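Local structure of C381 turret protein (4IND) at residues A[268-273]-A[371-376]; A[296-301]-A[343-348]. The protein probably builds the turrets of an archaeal icosahedral virus, five copies of its triple jelly-roll chain packing together. One frame throughout, in Å; residues are numbered along the deposited sequence.

How the contacts relate
Contacts 1 and 2 are the two outer strand pairs of one four-stranded antiparallel sheet in the third jelly roll, their centres about 10 Å apart. Their inner strands, 365-377 and 295-305, are neighbours in the sheet and join the two contacts: Ile376 N lies 2.8 Å from His296 O and Glu374 N 2.8 Å from Arg298 O, both probable hydrogen bonds. Along the chain, segments 296-301 and 343-348 fall between 268-273 and 371-376. A dihydrogenphosphate ion sits at one end of the sheet, bonded by His296 of contact 2 and touched by Ile376 of contact 1. The strands outermost within the chain, 266-278 and 346-349, both meet neighbouring subunits.

Contact 1. Residues A[268-273]-A[371-376]; sequences NTNFVT and LVYEQI. With 2HP (dihydrogenphosphate ion), chain B.
Strands 266-278, outermost within the chain, and 365-377 pair antiparallel in a jelly-roll sheet, with short segment axes 4.7 Å apart. Asn270 and Tyr373 form a hydrogen-bonded pair: Asn270 N donates to Tyr373 O at 2.9 Å, nearly along the C=O axis, and Tyr373 N returns a bond to Asn270 O. Asn268 with Gln375 and Val272 with Leu371 repeat the pattern, although the bond from Asn268 N to Gln375 O is weak.

Tyr373 has the largest share of the contact. From CB, its CG stands between the backbone N and carbonyl carbon (chi1 72°), a crowded position that swings the ring back toward 268-273. CD2 passes by Asn270 O; CE2 reaches Asn270 CB at 3.7 Å. CZ lies near Asn270 CB and ND2, and the tip OH stops 3.6 Å from ND2, alongside the amide. A long flat ring suits this place: it lies beside Asn270, amide and ring planes 41° apart, its edge meets Val272 CG1, and Leu299 and Leu288 touch it from within the domain. The Asn270 amide makes a weak bond to Asn268 OD1.

On the other face, Phe271 CG is anti to its backbone N (chi1 177°), so CD1 meets Val372 CG2 at 3.7 Å; valine, branched at CB, suits the place by holding a methyl close to the backbone. Phe271 also bonds through its backbone to a neighbouring subunit and meets Trp331 of that subunit edge-to-face, so this face belongs to a subunit interface. Further along, Glu374 runs extended beside Thr269, its CG near the hydroxyl; OE1 has a long, weak ion pair with Arg347 of that subunit. One water joins the two polar ends, 2.6 Å from Thr269 OG1 and donating to Glu374 OE1 at 2.7 Å.

Contact 2. Residues A[296-301]-A[343-348]; sequences HLRLKY and SWDIRE. With 2HP (dihydrogenphosphate ion), chain B.
Arg298 has CG anti to its backbone N (chi1 -178°) and stays extended as far as NE, and Asp345 CG is likewise anti (chi1 177°); the guanidinium and carboxylate thereby meet edge to edge, on the face opposite Leu299 and Ile346. Arg298 grips the carboxylate side-on in a salt bridge: NE donates to Asp345 OD1 at 3.0 Å and NH2 to Asp345 OD2 at 2.7 Å, each on a syn lone pair, with the planes nearly coplanar at 28°. Two parallel N-H groups suit arginine to this grip. Lys300, bent at chi2 and chi3, adds a second salt bridge, NZ 3.2 Å from Asp345 OD1 and above the carboxylate plane, so OD1 accepts from both cations. Two cations around one carboxylate would probably favour its ionised state.

Arg347 CD lies over one face of the Arg298 guanidinium, 3.4 Å from Arg298 NH2, so a methylene, not a second charge, comes closest. Arg347 NH2 forms a salt bridge with Glu264 of a neighbouring subunit.

On the opposite face, Leu299 CB packs against Trp344 CZ3 at 3.8 Å and against Ile346 CB, while Ile346 CG1 lies over one face of the indole near its rim. Compact branched chains and a broad ring suit this buried side, and Trp344 NE1 is satisfied by Val330 O. Leu299 and Ile346 form an antiparallel hydrogen-bonded pair, with Leu299 N 2.8 Å from Ile346 O.

His296 CG lies between the backbone N and the carbonyl carbon, and NE2 donates to phosphate O1 at 2.8 Å in the ring plane; ND1 is held by Gly378 O. Glu348 CG lies near the same ion, which Lys231 also binds. On the other side of 295-305, Lys300 and Tyr301 share Val372 as partner, a classic beta bulge in this jelly-roll sheet with its phosphate pocket.

Contact 1. Residues A[268-273]-A[371-376]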
loop_
_atom_site.group_PDB
_atom_site.type_symbol
_atom_site.label_atom_id
_atom_site.label_comp_id
_atom_site.label_asym_id
_atom_site.label_seq_id
_atom_site.Cartn_x
_atom_site.Cartn_y
_atom_site.Cartn_z
ATOM N N ASN A 268 21.223 -7.027 -13.751
ATOM C CA ASN A 268 22.173 -8.130 -13.748
ATOM C C ASN A 268 22.994 -8.156 -12.470
ATOM O O ASN A 268 23.054 -7.180 -11.721
ATOM C CB ASN A 268 23.087 -8.083 -14.976
ATOM C CG ASN A 268 23.740 -6.733 -15.160
ATOM O OD1 ASN A 268 24.611 -6.346 -14.398
ATOM N ND2 ASN A 268 23.325 -6.008 -16.176
ATOM N N THR A 269 23.619 -9.293 -12.211
ATOM C CA THR A 269 24.430 -9.441 -11.017
ATOM C C THR A 269 25.719 -10.044 -11.523
ATOM O O THR A 269 25.683 -10.936 -12.357
ATOM C CB THR A 269 23.755 -10.365 -9.999
ATOM O OG1 THR A 269 22.430 -9.881 -9.709
ATOM C CG2 THR A 269 24.575 -10.446 -8.704
ATOM N N ASN A 270 26.852 -9.526 -11.061
ATOM C CA ASN A 270 28.129 -9.853 -11.672
ATOM C C ASN A 270 29.220 -10.045 -10.645
ATOM O O ASN A 270 29.295 -9.309 -9.656
ATOM C CB ASN A 270 28.552 -8.749 -12.642
ATOM C CG ASN A 270 27.636 -8.656 -13.850
ATOM O OD1 ASN A 270 27.678 -9.498 -14.740
ATOM N ND2 ASN A 270 26.805 -7.631 -13.883
ATOM N N PHE A 271 30.041 -11.057 -10.891
ATOM C CA PHE A 271 31.292 -11.255 -10.204
ATOM C C PHE A 271 32.342 -10.701 -11.158
ATOM O O PHE A 271 32.458 -11.156 -12.298
ATOM C CB PHE A 271 31.507 -12.754 -9.994
ATOM C CG PHE A 271 32.809 -13.113 -9.340
ATOM C CD1 PHE A 271 32.832 -13.544 -8.016
ATOM C CD2 PHE A 271 34.007 -13.061 -10.045
ATOM C CE1 PHE A 271 34.033 -13.908 -7.394
ATOM C CE2 PHE A 271 35.223 -13.425 -9.435
ATOM C CZ PHE A 271 35.232 -13.851 -8.108
ATOM N N VAL A 272 33.107 -9.717 -10.698
ATOM C CA VAL A 272 34.086 -9.074 -11.565
ATOM C C VAL A 272 35.434 -9.010 -10.880
ATOM O O VAL A 272 35.535 -9.029 -9.650
ATOM C CB VAL A 272 33.620 -7.669 -12.032
ATOM C CG1 VAL A 272 33.575 -6.701 -10.869
ATOM C CG2 VAL A 272 34.548 -7.145 -13.114
ATOM N N THR A 273 36.481 -8.959 -11.687
ATOM C CA THR A 273 37.834 -8.981 -11.164
ATOM C C THR A 273 38.632 -7.854 -11.806
ATOM O O THR A 273 38.410 -7.506 -12.970
ATOM C CB THR A 273 38.512 -10.338 -11.435
ATOM O OG1 THR A 273 39.682 -10.449 -10.625
ATOM C CG2 THR A 273 38.900 -10.458 -12.894
ATOM N N LEU A 371 34.847 -8.505 -6.914
ATOM C CA LEU A 371 33.688 -7.763 -6.463
ATOM C C LEU A 371 32.442 -8.456 -6.999
ATOM O O LEU A 371 32.416 -8.896 -8.155
ATOM C CB LEU A 371 33.795 -6.322 -6.965
ATOM C CG LEU A 371 32.619 -5.382 -6.735
ATOM C CD1 LEU A 371 32.400 -5.178 -5.245
ATOM C CD2 LEU A 371 32.864 -4.052 -7.437
ATOM N N VAL A 372 31.439 -8.614 -6.138
ATOM C CA VAL A 372 30.125 -9.046 -6.579
ATOM C C VAL A 372 29.195 -7.872 -6.379
ATOM O O VAL A 372 29.134 -7.311 -5.284
ATOM C CB VAL A 372 29.611 -10.242 -5.768
ATOM C CG1 VAL A 372 28.184 -10.557 -6.177
ATOM C CG2 VAL A 372 30.516 -11.450 -5.993
ATOM N N TYR A 373 28.470 -7.500 -7.430
ATOM C CA TYR A 373 27.568 -6.347 -7.346
ATOM C C TYR A 373 26.347 -6.593 -8.202
ATOM O O TYR A 373 26.381 -7.419 -9.134
ATOM C CB TYR A 373 28.277 -5.080 -7.821
ATOM C CG TYR A 373 28.507 -5.042 -9.314
ATOM C CD1 TYR A 373 27.576 -4.466 -10.164
ATOM C CD2 TYR A 373 29.655 -5.583 -9.877
ATOM C CE1 TYR A 373 27.785 -4.426 -11.532
ATOM C CE2 TYR A 373 29.871 -5.548 -11.247
ATOM C CZ TYR A 373 28.926 -4.978 -12.061
ATOM O OH TYR A 373 29.121 -4.940 -13.417
ATOM N N GLU A 374 25.272 -5.881 -7.897
ATOM C CA GLU A 374 24.091 -5.894 -8.727
ATOM C C GLU A 374 24.010 -4.555 -9.436
ATOM O O GLU A 374 24.371 -3.521 -8.870
ATOM C CB GLU A 374 22.826 -6.068 -7.870
ATOM C CG GLU A 374 22.776 -7.321 -7.010
ATOM C CD GLU A 374 21.522 -7.372 -6.125
ATOM O OE1 GLU A 374 21.133 -8.474 -5.686
ATOM O OE2 GLU A 374 20.924 -6.305 -5.863
ATOM N N GLN A 375 23.549 -4.571 -10.680
ATOM C CA GLN A 375 23.164 -3.327 -11.357
ATOM C C GLN A 375 21.649 -3.256 -11.339
ATOM O O GLN A 375 20.965 -4.192 -11.772
ATOM C CB GLN A 375 23.689 -3.314 -12.793
ATOM C CG GLN A 375 23.254 -2.078 -13.582
ATOM C CD GLN A 375 24.044 -1.909 -14.861
ATOM O OE1 GLN A 375 24.787 -2.800 -15.265
ATOM N NE2 GLN A 375 23.902 -0.757 -15.498
ATOM N N ILE A 376 21.120 -2.149 -10.828
ATOM C CA ILE A 376 19.704 -2.029 -10.562
ATOM C C ILE A 376 19.135 -0.872 -11.361
ATOM O O ILE A 376 19.756 0.187 -11.453
ATOM C CB ILE A 376 19.478 -1.821 -9.069
ATOM C CG1 ILE A 376 20.016 -3.062 -8.321
ATOM C CG2 ILE A 376 18.004 -1.565 -8.775
ATOM C CD1 ILE A 376 20.153 -2.894 -6.834
HETATM P P 2HP B . 17.499 0.282 -4.633
HETATM O O1 2HP B . 18.573 -0.616 -5.168
HETATM O O2 2HP B . 16.912 0.882 -5.879
HETATM O O3 2HP B . 18.141 1.362 -3.696
HETATM O O4 2HP B . 16.381 -0.526 -3.911
HETATM O O HOH W 1 20.873 -10.360 -7.630
#

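Contact 2. Residues A[296-301]-A[343-348]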
loop_
_atom_site.group_PDB
_atom_site.type_symbol
_atom_site.label_atom_id
_atom_site.label_comp_id
_atom_site.label_asym_id
_atom_site.label_seq_id
_atom_site.Cartn_x
_atom_site.Cartn_y
_atom_site.Cartn_z
ATOM N N HIS A 296 21.766 2.089 -11.181
ATOM C CA HIS A 296 22.708 2.263 -10.080
ATOM C C HIS A 296 23.233 0.907 -9.619
ATOM O O HIS A 296 22.908 -0.118 -10.214
ATOM C CB HIS A 296 22.087 3.062 -8.928
ATOM C CG HIS A 296 20.904 2.409 -8.298
ATOM N ND1 HIS A 296 19.625 2.521 -8.810
ATOM C CD2 HIS A 296 20.788 1.662 -7.173
ATOM C CE1 HIS A 296 18.784 1.858 -8.042
ATOM N NE2 HIS A 296 19.462 1.331 -7.034
ATOM N N LEU A 297 24.048 0.908 -8.568
ATOM C CA LEU A 297 24.719 -0.307 -8.119
ATOM C C LEU A 297 24.387 -0.685 -6.687
ATOM O O LEU A 297 23.916 0.132 -5.894
ATOM C CB LEU A 297 26.238 -0.128 -8.233
ATOM C CG LEU A 297 26.728 0.353 -9.600
ATOM C CD1 LEU A 297 28.190 0.778 -9.549
ATOM C CD2 LEU A 297 26.523 -0.743 -10.624
ATOM N N ARG A 298 24.651 -1.942 -6.359
ATOM C CA ARG A 298 24.594 -2.405 -4.983
ATOM C C ARG A 298 25.742 -3.406 -4.808
ATOM O O ARG A 298 25.842 -4.372 -5.558
ATOM C CB ARG A 298 23.253 -3.080 -4.719
ATOM C CG ARG A 298 23.089 -3.554 -3.309
ATOM C CD ARG A 298 21.675 -3.989 -3.043
ATOM N NE ARG A 298 21.479 -4.210 -1.618
ATOM C CZ ARG A 298 20.305 -4.451 -1.052
ATOM N NH1 ARG A 298 19.213 -4.500 -1.796
ATOM N NH2 ARG A 298 20.225 -4.634 0.260
ATOM N N LEU A 299 26.627 -3.161 -3.844
ATOM C CA LEU A 299 27.802 -4.025 -3.660
ATOM C C LEU A 299 27.503 -5.039 -2.592
ATOM O O LEU A 299 26.999 -4.680 -1.527
ATOM C CB LEU A 299 29.033 -3.219 -3.252
ATOM C CG LEU A 299 29.365 -1.965 -4.047
ATOM C CD1 LEU A 299 30.719 -1.413 -3.612
ATOM C CD2 LEU A 299 29.354 -2.261 -5.533
ATOM N N LYS A 300 27.826 -6.305 -2.862
ATOM C CA LYS A 300 27.475 -7.381 -1.940
ATOM C C LYS A 300 28.699 -7.982 -1.255
ATOM O O LYS A 300 28.633 -8.428 -0.115
ATOM C CB LYS A 300 26.702 -8.481 -2.678
ATOM C CG LYS A 300 25.498 -7.990 -3.446
ATOM C CD LYS A 300 24.511 -7.296 -2.533
ATOM C CE LYS A 300 23.815 -8.279 -1.604
ATOM N NZ LYS A 300 22.674 -7.641 -0.874
ATOM N N TYR A 301 29.816 -7.994 -1.960
ATOM C CA TYR A 301 31.017 -8.682 -1.482
ATOM C C TYR A 301 32.251 -8.187 -2.215
ATOM O O TYR A 301 32.208 -7.935 -3.420
ATOM C CB TYR A 301 30.873 -10.177 -1.714
ATOM C CG TYR A 301 32.095 -10.994 -1.306
ATOM C CD1 TYR A 301 32.319 -11.322 0.025
ATOM C CD2 TYR A 301 32.996 -11.460 -2.259
ATOM C CE1 TYR A 301 33.438 -12.085 0.403
ATOM C CE2 TYR A 301 34.113 -12.214 -1.903
ATOM C CZ TYR A 301 34.329 -12.518 -0.567
ATOM O OH TYR A 301 35.429 -13.276 -0.200
ATOM N N SER A 343 27.708 -8.874 6.712
ATOM C CA SER A 343 26.710 -7.792 6.795
ATOM C C SER A 343 27.006 -6.612 5.860
ATOM O O SER A 343 26.224 -5.667 5.772
ATOM C CB SER A 343 26.602 -7.297 8.224
ATOM O OG SER A 343 27.816 -6.697 8.615
ATOM N N TRP A 344 28.135 -6.667 5.167
ATOM C CA TRP A 344 28.561 -5.577 4.300
ATOM C C TRP A 344 27.706 -5.560 3.061
ATOM O O TRP A 344 27.621 -6.553 2.338
ATOM C CB TRP A 344 30.009 -5.795 3.904
ATOM C CG TRP A 344 30.718 -4.647 3.226
ATOM C CD1 TRP A 344 31.295 -3.564 3.830
ATOM C CD2 TRP A 344 31.006 -4.528 1.826
ATOM N NE1 TRP A 344 31.897 -2.763 2.882
ATOM C CE2 TRP A 344 31.750 -3.348 1.640
ATOM C CE3 TRP A 344 30.699 -5.308 0.699
ATOM C CZ2 TRP A 344 32.179 -2.913 0.385
ATOM C CZ3 TRP A 344 31.137 -4.896 -0.547
ATOM C CH2 TRP A 344 31.867 -3.706 -0.696
ATOM N N ASP A 345 27.080 -4.418 2.821
ATOM C CA ASP A 345 26.115 -4.255 1.748
ATOM C C ASP A 345 26.087 -2.753 1.454
ATOM O O ASP A 345 25.734 -1.953 2.326
ATOM C CB ASP A 345 24.752 -4.766 2.235
ATOM C CG ASP A 345 23.644 -4.570 1.219
ATOM O OD1 ASP A 345 23.887 -4.803 0.018
ATOM O OD2 ASP A 345 22.523 -4.192 1.625
ATOM N N ILE A 346 26.507 -2.361 0.255
ATOM C CA ILE A 346 26.588 -0.943 -0.076
ATOM C C ILE A 346 25.513 -0.602 -1.088
ATOM O O ILE A 346 25.568 -1.062 -2.240
ATOM C CB ILE A 346 27.965 -0.563 -0.662
ATOM C CG1 ILE A 346 29.090 -1.125 0.195
ATOM C CG2 ILE A 346 28.094 0.960 -0.798
ATOM C CD1 ILE A 346 29.109 -0.611 1.639
ATOM N N ARG A 347 24.546 0.218 -0.673
ATOM C CA ARG A 347 23.444 0.570 -1.551
ATOM C C ARG A 347 23.526 2.008 -2.026
ATOM O O ARG A 347 24.303 2.809 -1.496
ATOM C CB ARG A 347 22.104 0.355 -0.848
ATOM C CG ARG A 347 22.159 -0.653 0.276
ATOM C CD ARG A 347 20.822 -1.343 0.473
ATOM N NE ARG A 347 19.701 -0.414 0.565
ATOM C CZ ARG A 347 19.290 0.158 1.692
ATOM N NH1 ARG A 347 19.916 -0.089 2.837
ATOM N NH2 ARG A 347 18.253 0.987 1.668
ATOM N N GLU A 348 22.717 2.315 -3.035
ATOM C CA GLU A 348 22.544 3.679 -3.535
ATOM C C GLU A 348 23.859 4.360 -3.901
ATOM O O GLU A 348 24.133 5.464 -3.479
ATOM C CB GLU A 348 21.746 4.527 -2.546
ATOM C CG GLU A 348 20.269 4.189 -2.551
ATOM C CD GLU A 348 19.407 5.336 -2.105
ATOM O OE1 GLU A 348 19.312 6.330 -2.868
ATOM O OE2 GLU A 348 18.838 5.239 -0.990
HETATM P P 2HP B . 17.499 0.282 -4.633
HETATM O O1 2HP B . 18.573 -0.616 -5.168
HETATM O O2 2HP B . 16.912 0.882 -5.879
HETATM O O3 2HP B . 18.141 1.362 -3.696
HETATM O O4 2HP B . 16.381 -0.526 -3.911
#